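Local coordinates for protein tudor (Drosophila melanogaster, PDB 4Q5W), which may act in piRNA metabolism with the Piwi proteins Aubergine and AGO3, is needed to form primordial germ cells, and is represented here by its extended Tudor domain 9, at residues T44-V49 and E73-K78; F63-I68 and Q98-I103; S115-K120 and L173-L178. All blocks are in the same frame, centred on the assembly; numbering follows the deposited sequence.

In the fold
Interactions 1 and 2 belong to the Tudor domain and reach the same antiparallel sheet, at the neighbouring strands 77-81 and 63-71. Their segments alternate along the chain, and their centres lie about 17 Å apart; Ile68 of strand 63-71 packs against Ala47 and Tyr77, so the two contacts touch. Each ties a loop outside the sheet to one of its strands. Interaction 3 follows in the chain and joins helices 116-120 and 166-182 in the part that holds the second, five-stranded sheet, its centre about 39 Å from that of interaction 1 and about 38 Å from that of interaction 2. The split matches the two-part build of an extended Tudor domain, with helix 25-37 leading from the first strands into the Tudor part.

Interaction 1. Residues T44-V49 and E73-K78; sequences TEKAAV and EDDQYK
Lys46 lays its aliphatic chain past the hydroxyl of Tyr77 before its ammonium turns to Asp75. CB begins 3.4 Å from Tyr77 OH, and CG stays at much the same range. CD draws back a little, but the bend about the CG-CD bond (chi3 74°) returns CE to the hydroxyl, 3.3 Å from Tyr77 OH, obliquely to the ring. At the tip, Lys46 NZ makes a long salt bridge of 3.6 Å to Asp75 OD1, the two side chains meeting at about a right angle. Its closer partner is a water: NZ donates to it over 2.7 Å, and this water donates in turn to Gln76 O, 2.8 Å away. The same water lies over the centre of one face of the Tyr77 ring. Lysine suits the place because its methylenes can pack around the phenol oxygen while its charge stays near solvent.

Tyrosine is equally apt, since its phenol reaches across to the loop backbone. Ala47 N donates to Tyr77 OH over 3.2 Å at an N-H...O angle of 156°, which gives a buried amide a partner. Ala47 O lies at the ring edge, near its plane, and Ala47 CB packs 4.0 Å from Tyr77 CE1; a small methyl fits here beside the ring. Tyr77 begins strand 77-81, between strands 63-71 and 87-90 of the Tudor sheet. Strand 63-71 and Leu93 both pack on Ala47 and Tyr77, joining the loop before strand 52-56 to the sheet.

Interaction 2. Residues F63-I68 and Q98-I103; sequences FYRSRI and QEFTLI
The guanidinium of Arg65 receives the carbonyl oxygens of Ile103 and Phe100 at its edge, near its own plane. The Phe100 ring is turned 49° from that plane, so the two flat groups do not stack; Arg65 CD approaches the ring obliquely and comes 4.0 Å from Phe100 CB. Glu99 CG covers one face of the ring, 3.7 Å above it and away from its centre.

The stronger of the two bonds across the contact runs from Arg65 NH2 to Ile103 O, 2.8 Å long and fairly straight at 160°, although the donor is tilted from the carbonyl plane. Arg65 NH1 adds a weak bond of 3.3 Å to the same Ile103 O, so one oxygen is gripped by both terminal nitrogens. Phe100 O lies 3.2 Å from Arg65 NH2. A bend about the CG-CD bond of Arg65 (chi3 -66°) turns the group toward Ile103 O. The loop folds as a type I turn from Phe100 to Ile103, closed by Ile103 N donating to Phe100 O over 3.1 Å. Phe100 suits this loop by sending its ring to Lys34 and Leu35 of helix 25-37.

Replacing Arg65 by an alanine would probably leave Ile103 O without either of these donors and the Asp83 carboxylate without its salt bridge to Arg65 NH1. Arg65 NH1 also bonds Lys104 O, while its chain packs on Ile31 and Leu35 of the helix. Carbonyl oxygens and a carboxylate thus probably compensate the buried positive charge, binding strand 63-71 to the loop after strand 87-90.

Interaction 3. Residues S115-K120 and L173-L178; sequences SAIFEK and LVQAEL
Ile117 puts two branches to work against helix 166-182. Its CG2 methyl meets Val174 CG1 at 3.7 Å, the two side chains running antiparallel side by side. Its CD1 reaches out along the extended CG1 arm (chi2 172°) and touches Gln175 CG at 3.6 Å. Gln175, bent at chi2, crosses the isoleucine obliquely; its carboxamide also touches the isoleucine, with OE1 3.9 Å from Ile117 CG2. Branched apolar side chains suit the centre of this contact, where Val174 is buried, whereas the exposed glutamine can lend its methylenes to packing and still carry a polar head.

Between the two segments the packing involves no hydrogen bond. It lies in the part of the extended Tudor domain whose sheet order, 5-11, 16-21, 108-112, 153-158, 139-144, is consistent with the OB-like, staphylococcal nuclease-like module of such proteins.

One shell further out, Ser115 sets the start of the short helix. It occupies the N-cap, and its OG accepts from Ile117 N over 3.2 Å, a bond for which serine's short hydroxyl side chain is well suited. Ser115 OG is also hydrogen-bonded to Gln171 OE1, one turn before Gln175 on the long helix. Ile117 O is hydrogen-bonded to Asn121 ND2. Thr125 of helix 122-134 packs against both Phe118 and Val174.

Interaction 1. Residues T44-V49 and E73-K78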
# COMPACT_ATOMS: atom_id res chain seq x y z
N THR A 44 -1.03 27.65 2.92
CA THR A 44 -0.67 29.02 2.51
C THR A 44 0.85 29.24 2.44
O THR A 44 1.31 30.36 2.21
CB THR A 44 -1.27 30.07 3.46
OG1 THR A 44 -0.83 29.82 4.80
CG2 THR A 44 -2.80 30.02 3.41
N GLU A 45 1.62 28.17 2.64
CA GLU A 45 3.07 28.23 2.53
C GLU A 45 3.60 26.82 2.26
O GLU A 45 2.84 25.86 2.31
CB GLU A 45 3.70 28.80 3.80
CG GLU A 45 3.38 28.02 5.06
CD GLU A 45 3.99 28.65 6.30
OE1 GLU A 45 5.22 28.88 6.32
OE2 GLU A 45 3.23 28.92 7.26
N LYS A 46 4.89 26.70 1.97
CA LYS A 46 5.42 25.40 1.56
C LYS A 46 5.55 24.43 2.73
O LYS A 46 5.77 24.83 3.88
CB LYS A 46 6.75 25.55 0.82
CG LYS A 46 6.61 26.31 -0.50
CD LYS A 46 7.79 26.05 -1.44
CE LYS A 46 7.70 24.65 -2.05
NZ LYS A 46 8.78 24.42 -3.06
N ALA A 47 5.39 23.14 2.45
CA ALA A 47 5.58 22.10 3.46
C ALA A 47 7.01 21.56 3.41
O ALA A 47 7.73 21.80 2.45
CB ALA A 47 4.59 20.98 3.24
N ALA A 48 7.42 20.85 4.46
CA ALA A 48 8.74 20.24 4.50
C ALA A 48 8.59 18.73 4.55
O ALA A 48 7.51 18.23 4.83
CB ALA A 48 9.53 20.75 5.71
N VAL A 49 9.68 18.01 4.28
CA VAL A 49 9.68 16.55 4.32
C VAL A 49 9.13 16.08 5.67
O VAL A 49 9.43 16.68 6.70
CB VAL A 49 11.09 16.00 4.08
CG1 VAL A 49 11.15 14.52 4.38
CG2 VAL A 49 11.52 16.27 2.64
N GLU A 73 10.96 20.44 -7.42
CA GLU A 73 10.99 21.71 -8.13
C GLU A 73 9.59 22.05 -8.65
O GLU A 73 8.71 21.19 -8.65
CB GLU A 73 11.99 21.66 -9.28
CG GLU A 73 13.43 21.40 -8.85
CD GLU A 73 14.03 22.54 -8.04
OE1 GLU A 73 13.47 23.66 -8.04
OE2 GLU A 73 15.09 22.33 -7.40
N ASP A 74 9.40 23.30 -9.07
CA ASP A 74 8.13 23.77 -9.62
C ASP A 74 6.98 23.65 -8.62
O ASP A 74 5.82 23.48 -9.01
CB ASP A 74 7.79 23.06 -10.93
CG ASP A 74 8.65 23.53 -12.09
OD1 ASP A 74 9.76 23.00 -12.27
OD2 ASP A 74 8.21 24.44 -12.82
N ASP A 75 7.31 23.76 -7.34
CA ASP A 75 6.33 23.71 -6.26
C ASP A 75 5.49 22.43 -6.27
O ASP A 75 4.30 22.45 -5.97
CB ASP A 75 5.43 24.94 -6.29
CG ASP A 75 6.12 26.17 -5.74
OD1 ASP A 75 7.36 26.26 -5.86
OD2 ASP A 75 5.43 27.04 -5.17
N GLN A 76 6.13 21.32 -6.62
CA GLN A 76 5.47 20.02 -6.53
C GLN A 76 6.00 19.24 -5.34
O GLN A 76 7.06 19.56 -4.80
CB GLN A 76 5.67 19.23 -7.83
CG GLN A 76 4.96 19.84 -9.02
CD GLN A 76 4.81 18.87 -10.17
OE1 GLN A 76 5.78 18.26 -10.61
NE2 GLN A 76 3.58 18.71 -10.65
N TYR A 77 5.26 18.22 -4.93
CA TYR A 77 5.67 17.37 -3.82
C TYR A 77 5.41 15.92 -4.17
O TYR A 77 4.38 15.60 -4.76
CB TYR A 77 4.84 17.68 -2.57
CG TYR A 77 4.92 19.10 -2.08
CD1 TYR A 77 5.76 19.45 -1.03
CD2 TYR A 77 4.14 20.10 -2.66
CE1 TYR A 77 5.82 20.75 -0.57
CE2 TYR A 77 4.20 21.41 -2.21
CZ TYR A 77 5.05 21.72 -1.16
OH TYR A 77 5.12 23.01 -0.69
N LYS A 78 6.36 15.04 -3.83
CA LYS A 78 6.08 13.62 -3.82
C LYS A 78 5.59 13.27 -2.43
O LYS A 78 6.25 13.58 -1.44
CB LYS A 78 7.32 12.78 -4.15
CG LYS A 78 7.02 11.27 -4.13
CD LYS A 78 8.21 10.43 -4.56
CE LYS A 78 7.82 8.94 -4.68
NZ LYS A 78 9.00 8.06 -4.96
O HOH W 1 8.16 22.00 -4.05

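Interaction 2. Residues F63-I68 and Q98-I103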
# COMPACT_ATOMS: atom_id res chain seq x y z
N PHE A 63 -9.90 12.62 -1.75
CA PHE A 63 -8.91 13.19 -0.83
C PHE A 63 -8.34 12.17 0.16
O PHE A 63 -9.06 11.30 0.64
CB PHE A 63 -9.51 14.40 -0.10
CG PHE A 63 -9.80 15.57 -1.02
CD1 PHE A 63 -11.04 15.68 -1.64
CD2 PHE A 63 -8.85 16.54 -1.26
CE1 PHE A 63 -11.31 16.75 -2.49
CE2 PHE A 63 -9.12 17.62 -2.09
CZ PHE A 63 -10.35 17.72 -2.71
N TYR A 64 -7.05 12.30 0.46
CA TYR A 64 -6.32 11.33 1.26
C TYR A 64 -5.38 11.98 2.27
O TYR A 64 -4.76 13.02 1.99
CB TYR A 64 -5.47 10.48 0.33
CG TYR A 64 -6.26 9.57 -0.57
CD1 TYR A 64 -6.79 10.03 -1.77
CD2 TYR A 64 -6.45 8.24 -0.24
CE1 TYR A 64 -7.52 9.19 -2.60
CE2 TYR A 64 -7.17 7.39 -1.07
CZ TYR A 64 -7.69 7.87 -2.25
OH TYR A 64 -8.40 7.02 -3.07
N ARG A 65 -5.24 11.36 3.44
CA ARG A 65 -4.20 11.77 4.36
C ARG A 65 -2.85 11.48 3.74
O ARG A 65 -2.64 10.41 3.15
CB ARG A 65 -4.31 11.03 5.68
CG ARG A 65 -5.59 11.34 6.44
CD ARG A 65 -5.40 11.05 7.91
NE ARG A 65 -5.20 9.62 8.16
CZ ARG A 65 -4.85 9.12 9.34
NH1 ARG A 65 -4.69 7.81 9.49
NH2 ARG A 65 -4.65 9.94 10.37
N SER A 66 -1.92 12.42 3.87
CA SER A 66 -0.63 12.31 3.20
C SER A 66 0.53 12.76 4.06
O SER A 66 0.36 13.51 5.01
CB SER A 66 -0.65 13.13 1.91
OG SER A 66 -1.07 14.46 2.19
N ARG A 67 1.73 12.30 3.69
CA ARG A 67 2.96 12.76 4.31
C ARG A 67 3.94 13.11 3.20
O ARG A 67 4.07 12.38 2.21
CB ARG A 67 3.57 11.69 5.23
CG ARG A 67 4.90 12.10 5.85
CD ARG A 67 5.33 11.18 7.00
NE ARG A 67 5.14 9.76 6.67
CZ ARG A 67 6.01 9.03 5.99
NH1 ARG A 67 5.76 7.75 5.75
NH2 ARG A 67 7.15 9.56 5.57
N ILE A 68 4.62 14.24 3.35
CA ILE A 68 5.56 14.70 2.34
C ILE A 68 6.81 13.83 2.33
O ILE A 68 7.50 13.71 3.35
CB ILE A 68 5.97 16.17 2.58
CG1 ILE A 68 4.73 17.07 2.67
CG2 ILE A 68 6.90 16.65 1.48
CD1 ILE A 68 3.91 17.11 1.40
N GLN A 98 -7.87 18.71 12.36
CA GLN A 98 -7.38 18.37 13.69
C GLN A 98 -7.81 17.00 14.21
O GLN A 98 -7.06 16.35 14.96
CB GLN A 98 -7.81 19.46 14.69
CG GLN A 98 -7.22 19.30 16.08
CD GLN A 98 -5.71 19.42 16.11
OE1 GLN A 98 -5.09 19.91 15.16
NE2 GLN A 98 -5.10 18.98 17.21
N GLU A 99 -9.01 16.58 13.83
CA GLU A 99 -9.58 15.32 14.34
C GLU A 99 -8.79 14.08 13.94
O GLU A 99 -8.98 13.00 14.51
CB GLU A 99 -11.05 15.18 13.93
CG GLU A 99 -11.28 15.16 12.42
CD GLU A 99 -12.74 14.98 12.05
OE1 GLU A 99 -13.53 14.59 12.92
OE2 GLU A 99 -13.09 15.24 10.88
N PHE A 100 -7.90 14.23 12.95
CA PHE A 100 -7.12 13.10 12.44
C PHE A 100 -5.69 13.04 12.98
O PHE A 100 -5.01 12.04 12.77
CB PHE A 100 -7.01 13.17 10.92
CG PHE A 100 -8.33 13.11 10.21
CD1 PHE A 100 -9.03 11.91 10.12
CD2 PHE A 100 -8.86 14.24 9.62
CE1 PHE A 100 -10.25 11.86 9.46
CE2 PHE A 100 -10.08 14.19 8.96
CZ PHE A 100 -10.77 12.99 8.88
N THR A 101 -5.25 14.09 13.67
CA THR A 101 -3.86 14.24 14.08
C THR A 101 -3.27 13.02 14.81
O THR A 101 -2.13 12.63 14.57
CB THR A 101 -3.68 15.47 14.98
OG1 THR A 101 -4.26 16.61 14.34
CG2 THR A 101 -2.20 15.73 15.26
N LEU A 102 -4.05 12.42 15.70
CA LEU A 102 -3.54 11.32 16.52
C LEU A 102 -3.91 9.92 16.02
O LEU A 102 -3.56 8.93 16.64
CB LEU A 102 -4.03 11.48 17.96
CG LEU A 102 -3.62 12.79 18.60
CD1 LEU A 102 -4.39 13.00 19.88
CD2 LEU A 102 -2.13 12.76 18.87
N ILE A 103 -4.64 9.85 14.91
CA ILE A 103 -5.04 8.57 14.36
C ILE A 103 -3.91 7.98 13.52
O ILE A 103 -3.51 8.56 12.52
CB ILE A 103 -6.29 8.71 13.46
CG1 ILE A 103 -7.38 9.53 14.18
CG2 ILE A 103 -6.80 7.33 13.03
CD1 ILE A 103 -7.90 8.89 15.46

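Interaction 3. Residues S115-K120 and L173-L178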
# COMPACT_ATOMS: atom_id res chain seq x y z
N SER A 115 12.77 -14.99 -0.84
CA SER A 115 13.10 -15.97 -1.87
C SER A 115 14.04 -15.36 -2.90
O SER A 115 13.78 -14.27 -3.41
CB SER A 115 11.84 -16.47 -2.57
OG SER A 115 12.17 -17.29 -3.68
N ALA A 116 15.13 -16.06 -3.20
CA ALA A 116 16.06 -15.58 -4.21
C ALA A 116 15.39 -15.43 -5.58
O ALA A 116 15.84 -14.65 -6.42
CB ALA A 116 17.28 -16.49 -4.30
N ILE A 117 14.31 -16.18 -5.80
CA ILE A 117 13.55 -16.05 -7.04
C ILE A 117 13.00 -14.64 -7.14
O ILE A 117 13.03 -14.02 -8.20
CB ILE A 117 12.40 -17.09 -7.11
CG1 ILE A 117 12.99 -18.51 -7.12
CG2 ILE A 117 11.56 -16.85 -8.36
CD1 ILE A 117 11.94 -19.61 -6.99
N PHE A 118 12.51 -14.12 -6.02
CA PHE A 118 11.94 -12.78 -6.01
C PHE A 118 13.03 -11.73 -6.21
O PHE A 118 12.79 -10.71 -6.87
CB PHE A 118 11.24 -12.48 -4.68
CG PHE A 118 10.12 -13.43 -4.35
CD1 PHE A 118 9.47 -14.15 -5.33
CD2 PHE A 118 9.71 -13.58 -3.03
CE1 PHE A 118 8.42 -15.01 -5.01
CE2 PHE A 118 8.68 -14.43 -2.70
CZ PHE A 118 8.03 -15.15 -3.70
N GLU A 119 14.21 -11.96 -5.64
CA GLU A 119 15.27 -10.96 -5.66
C GLU A 119 16.03 -10.92 -6.99
O GLU A 119 16.54 -9.87 -7.40
CB GLU A 119 16.27 -11.19 -4.52
CG GLU A 119 15.63 -11.25 -3.14
CD GLU A 119 14.96 -9.95 -2.75
OE1 GLU A 119 15.35 -8.88 -3.28
OE2 GLU A 119 14.05 -10.00 -1.89
N LYS A 120 16.11 -12.06 -7.65
CA LYS A 120 16.85 -12.17 -8.90
C LYS A 120 15.98 -11.79 -10.09
O LYS A 120 16.48 -11.60 -11.20
CB LYS A 120 17.40 -13.59 -9.05
CG LYS A 120 18.58 -13.87 -8.13
CD LYS A 120 19.03 -15.33 -8.17
CE LYS A 120 20.34 -15.51 -7.41
NZ LYS A 120 20.98 -16.83 -7.65
N LEU A 173 4.84 -19.57 -10.55
CA LEU A 173 4.53 -18.80 -11.76
C LEU A 173 5.74 -18.12 -12.39
O LEU A 173 5.87 -18.10 -13.61
CB LEU A 173 3.44 -17.76 -11.50
CG LEU A 173 2.04 -18.25 -11.13
CD1 LEU A 173 1.08 -17.07 -11.01
CD2 LEU A 173 1.50 -19.26 -12.14
N VAL A 174 6.60 -17.53 -11.55
CA VAL A 174 7.80 -16.86 -12.05
C VAL A 174 8.76 -17.88 -12.67
O VAL A 174 9.29 -17.67 -13.75
CB VAL A 174 8.50 -16.05 -10.93
CG1 VAL A 174 9.89 -15.58 -11.37
CG2 VAL A 174 7.63 -14.86 -10.51
N GLN A 175 8.97 -19.00 -11.98
CA GLN A 175 9.85 -20.03 -12.50
C GLN A 175 9.32 -20.60 -13.81
O GLN A 175 10.10 -20.92 -14.71
CB GLN A 175 10.03 -21.15 -11.46
CG GLN A 175 10.83 -20.72 -10.24
CD GLN A 175 12.31 -20.55 -10.52
OE1 GLN A 175 12.76 -19.47 -10.92
NE2 GLN A 175 13.08 -21.60 -10.30
N ALA A 176 8.00 -20.70 -13.92
CA ALA A 176 7.38 -21.28 -15.11
C ALA A 176 7.59 -20.39 -16.33
O ALA A 176 7.82 -20.88 -17.43
CB ALA A 176 5.90 -21.54 -14.87
N GLU A 177 7.52 -19.07 -16.12
CA GLU A 177 7.73 -18.12 -17.20
C GLU A 177 9.21 -18.07 -17.61
O GLU A 177 9.52 -18.08 -18.80
CB GLU A 177 7.24 -16.72 -16.80
CG GLU A 177 7.38 -15.68 -17.90
CD GLU A 177 6.44 -14.50 -17.72
OE1 GLU A 177 6.71 -13.43 -18.31
OE2 GLU A 177 5.42 -14.64 -17.01
N LEU A 178 10.10 -18.05 -16.63
CA LEU A 178 11.54 -18.13 -16.91
C LEU A 178 11.90 -19.41 -17.65
O LEU A 178 12.73 -19.40 -18.55
CB LEU A 178 12.34 -18.04 -15.62
CG LEU A 178 12.27 -16.72 -14.85
CD1 LEU A 178 12.95 -16.88 -13.49
CD2 LEU A 178 12.90 -15.58 -15.65